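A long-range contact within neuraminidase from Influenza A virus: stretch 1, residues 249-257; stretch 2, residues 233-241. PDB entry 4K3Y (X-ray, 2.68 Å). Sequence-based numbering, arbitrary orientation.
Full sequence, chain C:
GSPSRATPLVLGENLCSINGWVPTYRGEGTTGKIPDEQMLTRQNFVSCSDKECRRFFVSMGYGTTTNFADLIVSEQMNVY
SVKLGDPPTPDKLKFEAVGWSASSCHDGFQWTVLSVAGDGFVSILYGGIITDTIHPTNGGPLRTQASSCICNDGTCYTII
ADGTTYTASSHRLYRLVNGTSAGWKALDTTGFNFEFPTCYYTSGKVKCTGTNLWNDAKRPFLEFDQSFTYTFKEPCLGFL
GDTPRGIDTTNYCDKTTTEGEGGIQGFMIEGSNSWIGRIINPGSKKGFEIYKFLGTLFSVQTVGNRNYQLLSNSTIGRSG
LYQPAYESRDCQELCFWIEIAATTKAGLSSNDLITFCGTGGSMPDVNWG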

# COMPACT_ATOMS: atom_id res chain seq x y z
N THR C 249 38.30 -27.02 20.73
CA THR C 249 39.66 -27.53 20.71
C THR C 249 40.67 -26.48 21.16
O THR C 249 40.30 -25.36 21.51
CB THR C 249 40.08 -28.02 19.30
OG1 THR C 249 40.43 -26.90 18.47
CG2 THR C 249 38.96 -28.79 18.65
N THR C 250 41.94 -26.87 21.16
CA THR C 250 43.03 -25.91 21.25
C THR C 250 43.05 -25.11 19.95
O THR C 250 42.48 -25.54 18.94
CB THR C 250 44.39 -26.62 21.41
OG1 THR C 250 44.51 -27.65 20.42
CG2 THR C 250 44.51 -27.22 22.81
N ASN C 251 43.70 -23.95 19.96
CA ASN C 251 43.84 -23.20 18.73
C ASN C 251 44.84 -23.87 17.79
O ASN C 251 45.94 -24.25 18.20
CB ASN C 251 44.25 -21.76 19.01
CG ASN C 251 43.18 -20.98 19.75
OD1 ASN C 251 42.13 -21.51 20.10
ND2 ASN C 251 43.45 -19.71 20.00
N TYR C 252 44.43 -24.05 16.53
CA TYR C 252 45.33 -24.53 15.47
C TYR C 252 44.82 -24.10 14.10
O TYR C 252 43.64 -23.77 13.94
CB TYR C 252 45.56 -26.04 15.56
CG TYR C 252 44.35 -26.94 15.47
CD1 TYR C 252 43.69 -27.16 14.25
CD2 TYR C 252 43.89 -27.62 16.59
CE1 TYR C 252 42.58 -28.01 14.17
CE2 TYR C 252 42.80 -28.48 16.52
CZ TYR C 252 42.14 -28.67 15.32
OH TYR C 252 41.06 -29.53 15.29
N CYS C 253 45.70 -24.11 13.10
CA CYS C 253 45.38 -23.41 11.85
C CYS C 253 44.93 -24.27 10.67
O CYS C 253 45.18 -23.93 9.52
CB CYS C 253 46.52 -22.46 11.45
SG CYS C 253 46.59 -20.96 12.48
N ASP C 254 44.24 -25.37 10.96
CA ASP C 254 43.60 -26.15 9.90
C ASP C 254 42.31 -26.81 10.38
O ASP C 254 41.86 -26.57 11.50
CB ASP C 254 44.54 -27.19 9.28
CG ASP C 254 45.56 -27.74 10.26
OD1 ASP C 254 45.35 -27.60 11.49
OD2 ASP C 254 46.56 -28.32 9.80
N LYS C 255 41.72 -27.63 9.51
CA LYS C 255 40.35 -28.09 9.70
C LYS C 255 40.18 -28.91 10.97
O LYS C 255 41.11 -29.62 11.40
CB LYS C 255 39.87 -28.92 8.50
CG LYS C 255 39.83 -28.19 7.16
CD LYS C 255 39.71 -29.22 6.02
CE LYS C 255 39.75 -28.58 4.64
NZ LYS C 255 41.12 -28.17 4.20
N THR C 256 39.00 -28.80 11.57
CA THR C 256 38.57 -29.73 12.61
C THR C 256 37.68 -30.80 11.96
O THR C 256 36.46 -30.65 11.89
CB THR C 256 37.83 -29.01 13.73
OG1 THR C 256 38.69 -28.02 14.29
CG2 THR C 256 37.41 -29.99 14.82
N THR C 257 38.31 -31.86 11.48
CA THR C 257 37.62 -32.83 10.65
C THR C 257 36.63 -33.64 11.46
O THR C 257 35.67 -34.21 10.94
CB THR C 257 38.62 -33.76 9.94
OG1 THR C 257 39.31 -34.55 10.92
CG2 THR C 257 39.62 -32.93 9.11
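Stretch 2, residues 233-241: KEPCLGFLG

Stretch 2 lies along stretch 1 in the opposite direction. The CA atoms of Gly238 and Thr249 are 4.4 Å apart, those of Cys236 and Cys253 are 4.2 Å apart, and those of Glu234 and Asp254 are 6.2 Å apart. As one chain advances, the other therefore runs back. The contact itself is not a regular sheet. Most of its residues have extended backbone angles, but Cys236 (-95/23) and Gly238 (-73/0) bend stretch 2, and Cys253 (-102/32) bends stretch 1. The two stretches together bury 529 Å².

The covalent link is a disulfide. Cys236 SG and Cys253 SG are 2.0 Å apart, with chi3 at 116°. Both cysteines have chi1 in the m well, and both CA-to-CB bonds point sideways to the opposing stretch. The bridge fixes the chains side by side at the place where each has a bend. Cys236 has the largest area covered by the other stretch, 86 Å².

Two hydrogen bonds cross the contact, and both use the backbone of Gly238. Its N donates to Asn251 OD1 at 3.1 Å, with a nearly straight angle of 166° at the hydrogen. Its O accepts from Thr249 N at 3.0 Å. Gly238 is thus held through both its amide and its carbonyl. Asn251 ND2 is hydrogen-bonded elsewhere in the structure.

CA-H...O contacts add to this. Cys236 CA is 3.2 Å from Tyr252 O, and Gly238 CA is 3.5 Å from Thr249 O. The absence of a side chain at Gly238 matters here. A CB in ideal position would point toward stretch 1 and would lie 2.1 Å from Thr249 O and 2.8 Å from Thr250 O, both clashes. Without it, Gly238 CA packs 3.7 Å from Thr250 O. Close by, Asn251 CB sits 3.2 Å from Cys236 O.

Beyond the disulfide, Glu234 packs against Asp254 and Lys255. Its CA-to-CB bond points toward stretch 1, and its chi1 is t. Its carboxylate packs on the backbone near Lys255: Glu234 OE2 is 3.7 Å from Lys255 CA and 4.0 Å from Asp254 C. The lysine amino group lies farther off, with Lys255 NZ 5.7 Å from Glu234 OE1.

Leucines supply looser packing. The CA-to-CB bond of Leu240 points toward stretch 1, and its side chain lies near Thr249 and Thr256. Leu240 CD1 is 4.4 Å from Thr249 CG2, and Leu240 CD2 is 3.7 Å from Thr256 OG1. Leu237 starts out pointing away, but its end comes nearer, with Leu237 CD1 3.8 Å from Asn251 ND2.

Stretch 1 also has side-chain hydrogen bonds of its own. Thr249 OG1 donates to Thr250 O at 2.5 Å. Thr256 OG1 donates to Tyr252 OH at 3.0 Å, which ties the tyrosine ring back to a later part of the same stretch. Lys233, Phe239 and Gly241 make no contact with stretch 1.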

# COMPACT_ATOMS: atom_id res chain seq x y z
N LYS C 233 40.69 -18.40 3.60
CA LYS C 233 41.38 -18.56 4.87
C LYS C 233 40.71 -19.60 5.77
O LYS C 233 39.57 -19.99 5.54
CB LYS C 233 41.53 -17.23 5.60
CG LYS C 233 41.98 -16.10 4.69
CD LYS C 233 42.72 -15.03 5.47
CE LYS C 233 43.21 -13.93 4.55
NZ LYS C 233 43.86 -12.84 5.32
N GLU C 234 41.44 -20.07 6.77
CA GLU C 234 40.87 -20.99 7.74
C GLU C 234 41.13 -20.47 9.15
O GLU C 234 42.27 -20.26 9.53
CB GLU C 234 41.46 -22.38 7.60
CG GLU C 234 41.02 -23.33 8.70
CD GLU C 234 39.67 -23.98 8.41
OE1 GLU C 234 39.15 -23.81 7.28
OE2 GLU C 234 39.13 -24.66 9.30
N PRO C 235 40.05 -20.27 9.92
CA PRO C 235 40.17 -19.73 11.28
C PRO C 235 41.03 -20.62 12.16
O PRO C 235 40.92 -21.85 12.15
CB PRO C 235 38.71 -19.69 11.77
CG PRO C 235 37.97 -20.65 10.90
CD PRO C 235 38.66 -20.59 9.56
N CYS C 236 41.90 -19.97 12.92
CA CYS C 236 42.86 -20.65 13.77
C CYS C 236 42.30 -20.76 15.19
O CYS C 236 43.04 -20.93 16.16
CB CYS C 236 44.20 -19.91 13.74
SG CYS C 236 44.96 -19.80 12.09
N LEU C 237 40.98 -20.68 15.31
CA LEU C 237 40.33 -20.64 16.62
C LEU C 237 39.55 -21.91 16.97
O LEU C 237 38.68 -22.38 16.22
CB LEU C 237 39.42 -19.41 16.71
CG LEU C 237 39.98 -18.19 17.44
CD1 LEU C 237 41.47 -18.03 17.20
CD2 LEU C 237 39.26 -16.94 16.99
N GLY C 238 39.87 -22.46 18.14
CA GLY C 238 39.26 -23.69 18.61
C GLY C 238 37.83 -23.52 19.07
O GLY C 238 37.22 -24.50 19.51
N PHE C 239 37.29 -22.30 18.97
CA PHE C 239 35.86 -22.03 19.20
C PHE C 239 35.06 -22.37 17.94
O PHE C 239 34.94 -21.57 17.01
CB PHE C 239 35.65 -20.57 19.58
CG PHE C 239 34.26 -20.24 20.08
CD1 PHE C 239 33.84 -20.67 21.33
CD2 PHE C 239 33.39 -19.46 19.31
CE1 PHE C 239 32.57 -20.36 21.81
CE2 PHE C 239 32.11 -19.15 19.78
CZ PHE C 239 31.70 -19.60 21.03
N LEU C 240 34.51 -23.58 17.92
CA LEU C 240 33.99 -24.16 16.69
C LEU C 240 32.68 -23.56 16.23
O LEU C 240 31.66 -23.67 16.92
CB LEU C 240 33.85 -25.68 16.86
CG LEU C 240 35.16 -26.40 17.17
CD1 LEU C 240 34.97 -27.90 17.13
CD2 LEU C 240 36.24 -25.95 16.20
N GLY C 241 32.71 -22.98 15.03
CA GLY C 241 31.58 -22.25 14.48
C GLY C 241 30.40 -23.05 13.93
O GLY C 241 29.25 -22.60 14.02